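Local structure of Sodium/calcium exchanger membrane region domain-containing protein (Archaeoglobus fulgidus, 4KPP) at residues 44-49 with 214-219; 50-55 with 192-197; 76-81 with 287-292; 138-143 with 387-392. The protein probably exchanges calcium ions for protons across the membrane, as an archaeal member of the sodium/calcium exchanger family. All blocks are in the same frame, centred on the assembly; numbering follows the deposited sequence.

Contact 1. Residues 44-49 with 214-219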
loop_
_atom_site.group_PDB
_atom_site.type_symbol
_atom_site.label_atom_id
_atom_site.label_comp_id
_atom_site.label_asym_id
_atom_site.label_seq_id
_atom_site.Cartn_x
_atom_site.Cartn_y
_atom_site.Cartn_z
ATOM N N VAL A 44 4.685 -8.252 -10.324
ATOM C CA VAL A 44 4.414 -6.913 -10.829
ATOM C C VAL A 44 3.421 -6.949 -11.995
ATOM O O VAL A 44 2.489 -6.147 -12.052
ATOM C CB VAL A 44 5.726 -6.218 -11.261
ATOM C CG1 VAL A 44 5.441 -4.938 -12.034
ATOM C CG2 VAL A 44 6.600 -5.934 -10.045
ATOM N N SER A 45 3.620 -7.897 -12.908
ATOM C CA SER A 45 2.744 -8.059 -14.069
ATOM C C SER A 45 1.314 -8.382 -13.655
ATOM O O SER A 45 0.363 -7.743 -14.110
ATOM C CB SER A 45 3.279 -9.157 -14.985
ATOM O OG SER A 45 4.649 -8.936 -15.264
ATOM N N ALA A 46 1.172 -9.375 -12.784
ATOM C CA ALA A 46 -0.136 -9.772 -12.280
ATOM C C ALA A 46 -0.829 -8.618 -11.557
ATOM O O ALA A 46 -2.056 -8.557 -11.508
ATOM C CB ALA A 46 -0.007 -10.982 -11.364
ATOM N N SER A 47 -0.037 -7.703 -11.007
ATOM C CA SER A 47 -0.583 -6.547 -10.304
ATOM C C SER A 47 -1.304 -5.574 -11.238
ATOM O O SER A 47 -2.352 -5.034 -10.882
ATOM C CB SER A 47 0.512 -5.819 -9.519
ATOM O OG SER A 47 -0.028 -4.719 -8.811
ATOM N N PHE A 48 -0.743 -5.343 -12.424
ATOM C CA PHE A 48 -1.392 -4.480 -13.409
ATOM C C PHE A 48 -2.675 -5.127 -13.919
ATOM O O PHE A 48 -3.674 -4.445 -14.156
ATOM C CB PHE A 48 -0.467 -4.183 -14.595
ATOM C CG PHE A 48 0.672 -3.257 -14.272
ATOM C CD1 PHE A 48 0.457 -1.893 -14.141
ATOM C CD2 PHE A 48 1.962 -3.744 -14.124
ATOM C CE1 PHE A 48 1.505 -1.036 -13.850
ATOM C CE2 PHE A 48 3.010 -2.892 -13.832
ATOM C CZ PHE A 48 2.781 -1.537 -13.696
ATOM N N LEU A 49 -2.634 -6.445 -14.092
ATOM C CA LEU A 49 -3.801 -7.202 -14.531
ATOM C C LEU A 49 -4.934 -7.036 -13.530
ATOM O O LEU A 49 -6.077 -6.772 -13.911
ATOM C CB LEU A 49 -3.456 -8.685 -14.700
ATOM C CG LEU A 49 -2.397 -9.007 -15.758
ATOM C CD1 LEU A 49 -1.959 -10.466 -15.674
ATOM C CD2 LEU A 49 -2.902 -8.671 -17.159
ATOM N N LEU A 214 -8.616 -14.193 -11.350
ATOM C CA LEU A 214 -8.210 -15.527 -10.925
ATOM C C LEU A 214 -6.804 -15.861 -11.400
ATOM O O LEU A 214 -6.013 -16.436 -10.654
ATOM C CB LEU A 214 -9.202 -16.590 -11.408
ATOM C CG LEU A 214 -10.584 -16.581 -10.751
ATOM C CD1 LEU A 214 -11.478 -17.637 -11.376
ATOM C CD2 LEU A 214 -10.469 -16.787 -9.247
ATOM N N PHE A 215 -6.494 -15.494 -12.642
ATOM C CA PHE A 215 -5.187 -15.793 -13.210
ATOM C C PHE A 215 -4.087 -14.995 -12.528
ATOM O O PHE A 215 -3.031 -15.532 -12.204
ATOM C CB PHE A 215 -5.162 -15.528 -14.716
ATOM C CG PHE A 215 -3.780 -15.564 -15.306
ATOM C CD1 PHE A 215 -3.102 -16.765 -15.443
ATOM C CD2 PHE A 215 -3.156 -14.397 -15.715
ATOM C CE1 PHE A 215 -1.827 -16.800 -15.978
ATOM C CE2 PHE A 215 -1.881 -14.426 -16.251
ATOM C CZ PHE A 215 -1.218 -15.628 -16.383
ATOM N N ALA A 216 -4.340 -13.708 -12.314
ATOM C CA ALA A 216 -3.364 -12.839 -11.669
ATOM C C ALA A 216 -3.199 -13.205 -10.198
ATOM O O ALA A 216 -2.081 -13.234 -9.680
ATOM C CB ALA A 216 -3.769 -11.388 -11.818
ATOM N N GLY A 217 -4.317 -13.489 -9.535
ATOM C CA GLY A 217 -4.299 -13.903 -8.145
ATOM C C GLY A 217 -3.568 -15.219 -7.964
ATOM O O GLY A 217 -2.809 -15.388 -7.010
ATOM N N PHE A 218 -3.796 -16.152 -8.887
ATOM C CA PHE A 218 -3.087 -17.427 -8.885
ATOM C C PHE A 218 -1.589 -17.212 -9.064
ATOM O O PHE A 218 -0.778 -17.805 -8.353
ATOM C CB PHE A 218 -3.624 -18.337 -9.991
ATOM C CG PHE A 218 -2.793 -19.569 -10.228
ATOM C CD1 PHE A 218 -2.886 -20.659 -9.375
ATOM C CD2 PHE A 218 -1.934 -19.644 -11.314
ATOM C CE1 PHE A 218 -2.128 -21.796 -9.596
ATOM C CE2 PHE A 218 -1.172 -20.780 -11.537
ATOM C CZ PHE A 218 -1.271 -21.854 -10.677
ATOM N N THR A 219 -1.234 -16.354 -10.015
ATOM C CA THR A 219 0.163 -16.063 -10.311
ATOM C C THR A 219 0.901 -15.491 -9.103
ATOM O O THR A 219 2.002 -15.930 -8.774
ATOM C CB THR A 219 0.282 -15.093 -11.497
ATOM O OG1 THR A 219 -0.170 -15.748 -12.687
ATOM C CG2 THR A 219 1.722 -14.650 -11.688
#
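Ala46 and Ala216 mark the closest approach of two nearly antiparallel helices, their CA atoms 4.5 Å apart where the axes of segments 44-49 and 214-219 cross at 153° and come within 8.6 Å. The two methyl groups face each other, CB to CB at 3.8 Å. Ala216 CB also presses on the opposing backbone, 3.3 Å from Ala46 O, and Leu49, one turn after Ala46, brings its CB to the same Ala216 methyl. Leu49 continues the line outward: its CD1 methyl reaches the rim of the Phe215 ring near the ring plane, 4.0 Å from CE2, and does not lie over a face. Thr219 closes the other end of the patch. OG1 is anti to the carbonyl carbon (chi1 -67°), which folds the hydroxyl back on its own helix to donate to Phe215 O at 2.9 Å; CG2, anti to the backbone N, lies 4.1 Å from Ala46 CB. That carbonyl is gripped by two donors, Thr219 OG1 and Thr219 N, which arrive from opposite faces of its plane. With an alanine at Thr219, Phe215 O would probably be left with the backbone N as its one donor of this pair, and a small gap would be likely where CG2 had packed on Ala46, CB staying in place. Thr17 touches both Phe215 and Thr219, and helix 4-14 covers Leu49. Across the interface the chemistry is purely van der Waals: paired alanines let two membrane helices come close, and the one polar side chain taking part satisfies its hydroxyl within its own helix.

Contact 2. Residues 50-55 with 192-197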
loop_
_atom_site.group_PDB
_atom_site.type_symbol
_atom_site.label_atom_id
_atom_site.label_comp_id
_atom_site.label_asym_id
_atom_site.label_seq_id
_atom_site.Cartn_x
_atom_site.Cartn_y
_atom_site.Cartn_z
ATOM N N ILE A 50 -4.601 -7.184 -12.249
ATOM C CA ILE A 50 -5.567 -7.017 -11.171
ATOM C C ILE A 50 -6.162 -5.612 -11.177
ATOM O O ILE A 50 -7.369 -5.445 -11.036
ATOM C CB ILE A 50 -4.934 -7.327 -9.796
ATOM C CG1 ILE A 50 -4.781 -8.838 -9.622
ATOM C CG2 ILE A 50 -5.786 -6.766 -8.669
ATOM C CD1 ILE A 50 -4.086 -9.248 -8.349
ATOM N N SER A 51 -5.315 -4.607 -11.369
ATOM C CA SER A 51 -5.786 -3.228 -11.408
ATOM C C SER A 51 -6.702 -2.988 -12.604
ATOM O O SER A 51 -7.735 -2.331 -12.476
ATOM C CB SER A 51 -4.610 -2.252 -11.423
ATOM O OG SER A 51 -3.928 -2.287 -10.183
ATOM N N TRP A 52 -6.317 -3.527 -13.758
ATOM C CA TRP A 52 -7.146 -3.462 -14.958
ATOM C C TRP A 52 -8.491 -4.124 -14.715
ATOM O O TRP A 52 -9.528 -3.629 -15.161
ATOM C CB TRP A 52 -6.447 -4.146 -16.135
ATOM C CG TRP A 52 -5.317 -3.356 -16.705
ATOM C CD1 TRP A 52 -5.015 -2.051 -16.442
ATOM C CD2 TRP A 52 -4.331 -3.816 -17.637
ATOM N NE1 TRP A 52 -3.904 -1.670 -17.154
ATOM C CE2 TRP A 52 -3.465 -2.735 -17.895
ATOM C CE3 TRP A 52 -4.097 -5.036 -18.279
ATOM C CZ2 TRP A 52 -2.383 -2.838 -18.767
ATOM C CZ3 TRP A 52 -3.022 -5.134 -19.145
ATOM C CH2 TRP A 52 -2.180 -4.043 -19.381
ATOM N N ALA A 53 -8.465 -5.246 -14.003
ATOM C CA ALA A 53 -9.678 -5.987 -13.674
ATOM C C ALA A 53 -10.568 -5.229 -12.690
ATOM O O ALA A 53 -11.790 -5.206 -12.835
ATOM C CB ALA A 53 -9.321 -7.354 -13.111
ATOM N N ALA A 54 -9.947 -4.615 -11.688
ATOM C CA ALA A 54 -10.676 -3.885 -10.655
ATOM C C ALA A 54 -11.321 -2.620 -11.207
ATOM O O ALA A 54 -12.393 -2.219 -10.764
ATOM C CB ALA A 54 -9.753 -3.545 -9.496
ATOM N N GLU A 55 -10.658 -1.996 -12.175
ATOM C CA GLU A 55 -11.145 -0.754 -12.766
ATOM C C GLU A 55 -12.324 -0.996 -13.703
ATOM O O GLU A 55 -13.196 -0.140 -13.848
ATOM C CB GLU A 55 -10.015 -0.033 -13.503
ATOM C CG GLU A 55 -8.993 0.609 -12.580
ATOM C CD GLU A 55 -7.747 1.071 -13.309
ATOM O OE1 GLU A 55 -7.484 0.569 -14.424
ATOM O OE2 GLU A 55 -7.029 1.935 -12.765
ATOM N N GLY A 192 -7.594 2.737 -22.015
ATOM C CA GLY A 192 -6.695 1.616 -22.188
ATOM C C GLY A 192 -7.431 0.301 -22.047
ATOM O O GLY A 192 -8.531 0.137 -22.569
ATOM N N VAL A 193 -6.822 -0.635 -21.332
ATOM C CA VAL A 193 -7.392 -1.972 -21.161
ATOM C C VAL A 193 -8.813 -2.011 -20.567
ATOM O O VAL A 193 -9.675 -2.708 -21.104
ATOM C CB VAL A 193 -6.423 -2.918 -20.401
ATOM C CG1 VAL A 193 -7.107 -4.232 -20.057
ATOM C CG2 VAL A 193 -5.173 -3.161 -21.235
ATOM N N PRO A 194 -9.071 -1.267 -19.470
ATOM C CA PRO A 194 -10.443 -1.277 -18.939
ATOM C C PRO A 194 -11.496 -0.774 -19.933
ATOM O O PRO A 194 -12.625 -1.266 -19.917
ATOM C CB PRO A 194 -10.360 -0.329 -17.740
ATOM C CG PRO A 194 -8.933 -0.393 -17.313
ATOM C CD PRO A 194 -8.153 -0.526 -18.584
ATOM N N ALA A 195 -11.132 0.183 -20.782
ATOM C CA ALA A 195 -12.061 0.703 -21.782
ATOM C C ALA A 195 -12.418 -0.371 -22.810
ATOM O O ALA A 195 -13.561 -0.465 -23.250
ATOM C CB ALA A 195 -11.484 1.934 -22.465
ATOM N N TYR A 196 -11.432 -1.176 -23.187
ATOM C CA TYR A 196 -11.664 -2.301 -24.086
ATOM C C TYR A 196 -12.508 -3.380 -23.415
ATOM O O TYR A 196 -13.374 -3.985 -24.046
ATOM C CB TYR A 196 -10.335 -2.887 -24.569
ATOM C CG TYR A 196 -10.407 -4.332 -25.022
ATOM C CD1 TYR A 196 -11.163 -4.706 -26.129
ATOM C CD2 TYR A 196 -9.699 -5.322 -24.352
ATOM C CE1 TYR A 196 -11.220 -6.025 -26.546
ATOM C CE2 TYR A 196 -9.747 -6.641 -24.762
ATOM C CZ TYR A 196 -10.507 -6.987 -25.856
ATOM O OH TYR A 196 -10.553 -8.300 -26.260
ATOM N N LEU A 197 -12.254 -3.620 -22.133
ATOM C CA LEU A 197 -13.032 -4.600 -21.387
ATOM C C LEU A 197 -14.479 -4.136 -21.211
ATOM O O LEU A 197 -15.408 -4.939 -21.269
ATOM C CB LEU A 197 -12.379 -4.901 -20.036
ATOM C CG LEU A 197 -11.013 -5.586 -20.117
ATOM C CD1 LEU A 197 -10.394 -5.753 -18.737
ATOM C CD2 LEU A 197 -11.122 -6.932 -20.831
#
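The first turn of the short helix 193-199 leans on the long membrane helix 32-60, with Val193 and Pro194 meeting Trp52 and Glu55. The axes of segments 50-55 and 193-197 make an angle of 47° and approach to 8.9 Å, and Gly192 occupies the N-cap of the shorter helix. Val193 lies over one face of the Trp52 indole, its side chain at about a right angle to that of the tryptophan. Its CG2 sits 3.4 Å from the centroid of the six-membered ring and only 4° off the ring normal, a CH-pi contact. CB and CG1 spread over the same side, CB 3.6 Å from CD2 and CG1 3.6 Å from CE3, which puts the whole branched end against the ring system. Trp52 CG, anti to the carbonyl carbon (chi1 -74°), sets the root of the indole beside Val193 CB and CG1. Beside the valine, Pro194 CD approaches Trp52 CD1 at 4.1 Å, and its CG faces the Glu55 carboxylate, 3.4 Å from OE1. Leu197 brings CD1 to 4.2 Å from Trp52 O, a carbonyl whose hydrogen-bond partner is the hydroxyl of Thr56. From helix 4-14, Ile13 touches Trp52 as well. Proline suits the first turn of a helix, where its missing N-H costs no backbone bond. The contact is apolar apart from the Glu55 carboxylate oxygen, which meets a ring carbon of Pro194 and no donor of the other segment.

Contact 3. Residues 76-81 with 287-292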
loop_
_atom_site.group_PDB
_atom_site.type_symbol
_atom_site.label_atom_id
_atom_site.label_comp_id
_atom_site.label_asym_id
_atom_site.label_seq_id
_atom_site.Cartn_x
_atom_site.Cartn_y
_atom_site.Cartn_z
ATOM N N LEU A 76 -2.264 -5.599 -3.577
ATOM C CA LEU A 76 -2.324 -7.017 -3.234
ATOM C C LEU A 76 -0.948 -7.702 -3.128
ATOM O O LEU A 76 -0.755 -8.537 -2.243
ATOM C CB LEU A 76 -3.234 -7.766 -4.214
ATOM C CG LEU A 76 -4.297 -8.682 -3.606
ATOM C CD1 LEU A 76 -5.065 -7.966 -2.500
ATOM C CD2 LEU A 76 -5.253 -9.182 -4.684
ATOM N N PRO A 77 0.004 -7.371 -4.027
ATOM C CA PRO A 77 1.333 -7.971 -3.855
ATOM C C PRO A 77 1.962 -7.672 -2.494
ATOM O O PRO A 77 2.702 -8.502 -1.968
ATOM C CB PRO A 77 2.152 -7.310 -4.963
ATOM C CG PRO A 77 1.169 -7.030 -6.028
ATOM C CD PRO A 77 -0.102 -6.667 -5.321
ATOM N N GLU A 78 1.668 -6.509 -1.926
ATOM C CA GLU A 78 2.209 -6.177 -0.616
ATOM C C GLU A 78 1.605 -7.067 0.467
ATOM O O GLU A 78 2.306 -7.522 1.373
ATOM C CB GLU A 78 1.993 -4.699 -0.283
ATOM C CG GLU A 78 2.266 -4.346 1.178
ATOM C CD GLU A 78 3.671 -4.727 1.641
ATOM O OE1 GLU A 78 3.855 -4.951 2.858
ATOM O OE2 GLU A 78 4.593 -4.791 0.801
ATOM N N TYR A 79 0.303 -7.315 0.370
ATOM C CA TYR A 79 -0.365 -8.188 1.325
ATOM C C TYR A 79 0.137 -9.620 1.205
ATOM O O TYR A 79 0.267 -10.325 2.205
ATOM C CB TYR A 79 -1.886 -8.133 1.149
ATOM C CG TYR A 79 -2.506 -6.901 1.760
ATOM C CD1 TYR A 79 -2.389 -5.664 1.141
ATOM C CD2 TYR A 79 -3.201 -6.973 2.961
ATOM C CE1 TYR A 79 -2.945 -4.533 1.701
ATOM C CE2 TYR A 79 -3.763 -5.848 3.527
ATOM C CZ TYR A 79 -3.634 -4.630 2.892
ATOM O OH TYR A 79 -4.189 -3.503 3.449
ATOM N N ALA A 80 0.431 -10.040 -0.021
ATOM C CA ALA A 80 0.873 -11.407 -0.267
ATOM C C ALA A 80 2.306 -11.636 0.204
ATOM O O ALA A 80 2.608 -12.665 0.804
ATOM C CB ALA A 80 0.730 -11.753 -1.736
ATOM N N VAL A 81 3.181 -10.673 -0.071
ATOM C CA VAL A 81 4.572 -10.756 0.367
ATOM C C VAL A 81 4.685 -10.629 1.885
ATOM O O VAL A 81 5.365 -11.427 2.534
ATOM C CB VAL A 81 5.454 -9.683 -0.313
ATOM C CG1 VAL A 81 6.839 -9.639 0.327
ATOM C CG2 VAL A 81 5.560 -9.948 -1.809
ATOM N N THR A 287 -3.874 -0.072 8.352
ATOM C CA THR A 287 -4.970 -0.665 9.119
ATOM C C THR A 287 -5.101 -2.164 8.847
ATOM O O THR A 287 -4.669 -2.987 9.653
ATOM C CB THR A 287 -6.331 0.024 8.835
ATOM O OG1 THR A 287 -6.587 0.041 7.424
ATOM C CG2 THR A 287 -6.339 1.455 9.372
ATOM N N LEU A 288 -5.695 -2.504 7.704
ATOM C CA LEU A 288 -5.923 -3.897 7.321
ATOM C C LEU A 288 -4.637 -4.726 7.283
ATOM O O LEU A 288 -4.627 -5.888 7.694
ATOM C CB LEU A 288 -6.634 -3.975 5.965
ATOM C CG LEU A 288 -6.992 -5.383 5.478
ATOM C CD1 LEU A 288 -8.084 -6.009 6.343
ATOM C CD2 LEU A 288 -7.402 -5.370 4.013
ATOM N N LEU A 289 -3.557 -4.122 6.792
ATOM C CA LEU A 289 -2.280 -4.813 6.666
ATOM C C LEU A 289 -1.746 -5.247 8.028
ATOM O O LEU A 289 -1.286 -6.377 8.189
ATOM C CB LEU A 289 -1.252 -3.915 5.978
ATOM C CG LEU A 289 -0.301 -4.560 4.962
ATOM C CD1 LEU A 289 1.020 -3.801 4.897
ATOM C CD2 LEU A 289 -0.060 -6.040 5.236
ATOM N N ILE A 290 -1.800 -4.342 9.000
ATOM C CA ILE A 290 -1.313 -4.646 10.339
ATOM C C ILE A 290 -2.120 -5.783 10.952
ATOM O O ILE A 290 -1.559 -6.718 11.519
ATOM C CB ILE A 290 -1.375 -3.419 11.264
ATOM C CG1 ILE A 290 -0.815 -2.186 10.552
ATOM C CG2 ILE A 290 -0.627 -3.697 12.564
ATOM C CD1 ILE A 290 -0.826 -0.927 11.395
ATOM N N GLY A 291 -3.441 -5.699 10.828
ATOM C CA GLY A 291 -4.314 -6.752 11.305
ATOM C C GLY A 291 -4.031 -8.075 10.622
ATOM O O GLY A 291 -4.026 -9.126 11.264
ATOM N N THR A 292 -3.781 -8.021 9.317
ATOM C CA THR A 292 -3.544 -9.223 8.526
ATOM C C THR A 292 -2.307 -9.996 8.982
ATOM O O THR A 292 -2.366 -11.209 9.164
ATOM C CB THR A 292 -3.426 -8.901 7.025
ATOM O OG1 THR A 292 -4.654 -8.327 6.561
ATOM C CG2 THR A 292 -3.138 -10.163 6.231
#
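Tyr79 carries most of this contact, reaching from helix 76-91 to Leu288, Leu289 and Thr292 of helix 288-299. The aromatic part is a CH-pi contact: Leu289 CG stands over one face of the phenol ring, 4.0 Å from its centroid and 15° off the normal. Apolar packing extends it, with Leu288 CD2 3.7 Å from Tyr79 CE2, approaching obliquely. At the ring edge, near the plane, lies Thr292 OG1, 4.0 Å from CE2; this hydroxyl is occupied within its own helix, donating to Leu288 O at 2.7 Å from above the carbonyl plane. The polar end of Tyr79 bonds Asn284 OD1, whereas Leu289 N, 3.5 Å from OH, is too poorly angled to count. Glu78 takes a lesser share. Its chi2 (56°) bends the chain at CD; OE1 lies 3.7 Å from Leu289 CD1, a methyl set against a carboxylate oxygen. Tyr79 spans the gap between two roughly parallel helices, with 21° between segment axes 10.6 Å apart. It joins the two sodium/calcium exchanger sequence regions, consistent with the paired, related halves known in this transporter family.

Contact 4. Residues 138-143 with 387-392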
loop_
_atom_site.group_PDB
_atom_site.type_symbol
_atom_site.label_atom_id
_atom_site.label_comp_id
_atom_site.label_asym_id
_atom_site.label_seq_id
_atom_site.Cartn_x
_atom_site.Cartn_y
_atom_site.Cartn_z
ATOM N N ILE A 138 -11.454 13.629 1.114
ATOM C CA ILE A 138 -10.225 13.187 1.765
ATOM C C ILE A 138 -10.341 13.239 3.292
ATOM O O ILE A 138 -9.693 12.465 3.998
ATOM C CB ILE A 138 -8.999 13.989 1.232
ATOM C CG1 ILE A 138 -8.516 13.381 -0.084
ATOM C CG2 ILE A 138 -7.839 13.988 2.211
ATOM C CD1 ILE A 138 -8.125 11.918 0.035
ATOM N N ARG A 139 -11.197 14.125 3.798
ATOM C CA ARG A 139 -11.413 14.249 5.241
ATOM C C ARG A 139 -11.828 12.926 5.883
ATOM O O ARG A 139 -11.608 12.708 7.072
ATOM C CB ARG A 139 -12.457 15.323 5.550
ATOM C CG ARG A 139 -12.088 16.725 5.099
ATOM C CD ARG A 139 -13.011 17.747 5.748
ATOM N NE ARG A 139 -13.136 18.978 4.969
ATOM C CZ ARG A 139 -12.363 20.048 5.129
ATOM N NH1 ARG A 139 -12.554 21.122 4.377
ATOM N NH2 ARG A 139 -11.398 20.042 6.038
ATOM N N LEU A 140 -12.437 12.053 5.088
ATOM C CA LEU A 140 -12.787 10.713 5.534
ATOM C C LEU A 140 -11.514 9.953 5.901
ATOM O O LEU A 140 -11.340 9.534 7.046
ATOM C CB LEU A 140 -13.544 9.969 4.426
ATOM C CG LEU A 140 -14.530 8.839 4.763
ATOM C CD1 LEU A 140 -14.661 7.886 3.580
ATOM C CD2 LEU A 140 -14.174 8.073 6.029
ATOM N N GLU A 141 -10.629 9.775 4.923
ATOM C CA GLU A 141 -9.400 9.019 5.143
ATOM C C GLU A 141 -8.515 9.666 6.205
ATOM O O GLU A 141 -7.818 8.969 6.934
ATOM C CB GLU A 141 -8.614 8.811 3.840
ATOM C CG GLU A 141 -9.119 9.597 2.648
ATOM C CD GLU A 141 -10.290 8.929 1.948
ATOM O OE1 GLU A 141 -10.189 7.725 1.626
ATOM O OE2 GLU A 141 -11.311 9.610 1.722
ATOM N N ILE A 142 -8.554 10.993 6.288
ATOM C CA ILE A 142 -7.803 11.729 7.306
ATOM C C ILE A 142 -8.210 11.296 8.714
ATOM O O ILE A 142 -7.362 11.060 9.577
ATOM C CB ILE A 142 -8.007 13.252 7.163
ATOM C CG1 ILE A 142 -7.359 13.758 5.874
ATOM C CG2 ILE A 142 -7.437 13.992 8.366
ATOM C CD1 ILE A 142 -7.496 15.254 5.666
ATOM N N PHE A 143 -9.516 11.187 8.930
ATOM C CA PHE A 143 -10.066 10.774 10.216
ATOM C C PHE A 143 -9.572 9.391 10.627
ATOM O O PHE A 143 -9.119 9.191 11.756
ATOM C CB PHE A 143 -11.594 10.785 10.152
ATOM C CG PHE A 143 -12.262 10.301 11.406
ATOM C CD1 PHE A 143 -12.470 11.160 12.471
ATOM C CD2 PHE A 143 -12.697 8.989 11.513
ATOM C CE1 PHE A 143 -13.090 10.717 13.627
ATOM C CE2 PHE A 143 -13.316 8.541 12.659
ATOM C CZ PHE A 143 -13.513 9.404 13.721
ATOM N N ARG A 387 -16.715 15.882 11.499
ATOM C CA ARG A 387 -18.079 16.128 11.039
ATOM C C ARG A 387 -18.379 15.433 9.715
ATOM O O ARG A 387 -19.520 15.051 9.455
ATOM C CB ARG A 387 -18.348 17.628 10.927
ATOM C CG ARG A 387 -18.648 18.288 12.256
ATOM C CD ARG A 387 -18.521 19.797 12.171
ATOM N NE ARG A 387 -18.966 20.435 13.404
ATOM C CZ ARG A 387 -18.689 21.690 13.740
ATOM N NH1 ARG A 387 -17.954 22.448 12.936
ATOM N NH2 ARG A 387 -19.140 22.183 14.886
ATOM N N THR A 388 -17.355 15.275 8.881
ATOM C CA THR A 388 -17.494 14.538 7.630
ATOM C C THR A 388 -17.937 13.109 7.905
ATOM O O THR A 388 -18.835 12.586 7.245
ATOM C CB THR A 388 -16.171 14.505 6.847
ATOM O OG1 THR A 388 -15.825 15.833 6.442
ATOM C CG2 THR A 388 -16.299 13.620 5.614
ATOM N N VAL A 389 -17.300 12.484 8.889
ATOM C CA VAL A 389 -17.648 11.126 9.287
ATOM C C VAL A 389 -19.023 11.101 9.956
ATOM O O VAL A 389 -19.794 10.159 9.784
ATOM C CB VAL A 389 -16.581 10.539 10.225
ATOM C CG1 VAL A 389 -16.986 9.154 10.709
ATOM C CG2 VAL A 389 -15.241 10.488 9.515
ATOM N N LYS A 390 -19.332 12.155 10.703
ATOM C CA LYS A 390 -20.628 12.274 11.359
ATOM C C LYS A 390 -21.779 12.352 10.349
ATOM O O LYS A 390 -22.869 11.844 10.603
ATOM C CB LYS A 390 -20.644 13.493 12.285
ATOM C CG LYS A 390 -21.869 13.587 13.170
ATOM C CD LYS A 390 -21.751 14.755 14.128
ATOM C CE LYS A 390 -22.992 14.889 14.992
ATOM N NZ LYS A 390 -22.871 16.030 15.940
ATOM N N ARG A 391 -21.532 12.980 9.204
ATOM C CA ARG A 391 -22.555 13.086 8.167
ATOM C C ARG A 391 -22.761 11.773 7.420
ATOM O O ARG A 391 -23.893 11.403 7.109
ATOM C CB ARG A 391 -22.218 14.197 7.168
ATOM C CG ARG A 391 -22.328 15.604 7.719
ATOM C CD ARG A 391 -22.335 16.622 6.589
ATOM N NE ARG A 391 -21.287 16.355 5.607
ATOM C CZ ARG A 391 -20.041 16.806 5.701
ATOM N NH1 ARG A 391 -19.681 17.550 6.738
ATOM N NH2 ARG A 391 -19.154 16.513 4.760
ATOM N N LEU A 392 -21.664 11.081 7.126
ATOM C CA LEU A 392 -21.730 9.821 6.388
ATOM C C LEU A 392 -22.517 8.755 7.146
ATOM O O LEU A 392 -23.157 7.894 6.539
ATOM C CB LEU A 392 -20.324 9.314 6.060
ATOM C CG LEU A 392 -19.549 10.121 5.016
ATOM C CD1 LEU A 392 -18.139 9.578 4.851
ATOM C CD2 LEU A 392 -20.285 10.118 3.684
#
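The Phe143 ring receives Val389 CG2 over one face, 3.9 Å from its centroid and 29° off the normal, so this CH-pi contact is shifted toward the root of the ring, where CG2 lies 3.5 Å from CG. Phe143 CG is anti to the backbone N (chi1 177°), which puts this nearest ring atom beside the valine methyl. The guanidinium of Arg391 has Thr388 CA of its own helix above one face, near the rim. That of Arg139 takes Thr388 OG1 obliquely, and Arg139 CB and CD both lie 3.5 Å from Thr388 OG1. Arg139 NH2 forms a salt bridge with Glu381, and Thr388 OG1 bonds Glu384 O. To one side of both pairs, Leu140 CG packs against Leu392 CD1 at 3.7 Å, the side chains crossing at about a right angle. An alanine in place of Phe143 would remove the ring and probably open a gap over Val389 CG2, CB alone still touching it. The axes of segments 138-143 and 387-392 come within 8.9 Å and cross steeply at 106°. This is the packing of helix 379-393, near the C-terminus, across residues 138-143 of membrane helix 138-152. It lies near, but not in, the calcium site formed by Ile330, Asp333, Lys335 and Glu340, the Arg139 side chain being about 8 Å from that of Asp333 and about 11 Å from the bound ion.

Overall arrangement
Contacts 1 and 2 are buried and share helix 32-60, one following the other along it; Ala216 of contact 1 packs on Ile50 of segment 50-55. Contact 3, nearest the centre of the chain, is only partly buried, yet touches both through Pro77 on Ser47 and Leu76 on Ile50. Contact 4, also partly buried, stands apart on the far side from contact 1, with centres about 33 Å apart. The chemistry changes with place: mainly methyl groups in contact 1, with a leucine at a phenylalanine edge; aromatic faces met by aliphatic carbons in contacts 2, 3 and 4; and in contact 4 an arginine salt-bridged beyond the two segments, in the neighbourhood of the calcium site.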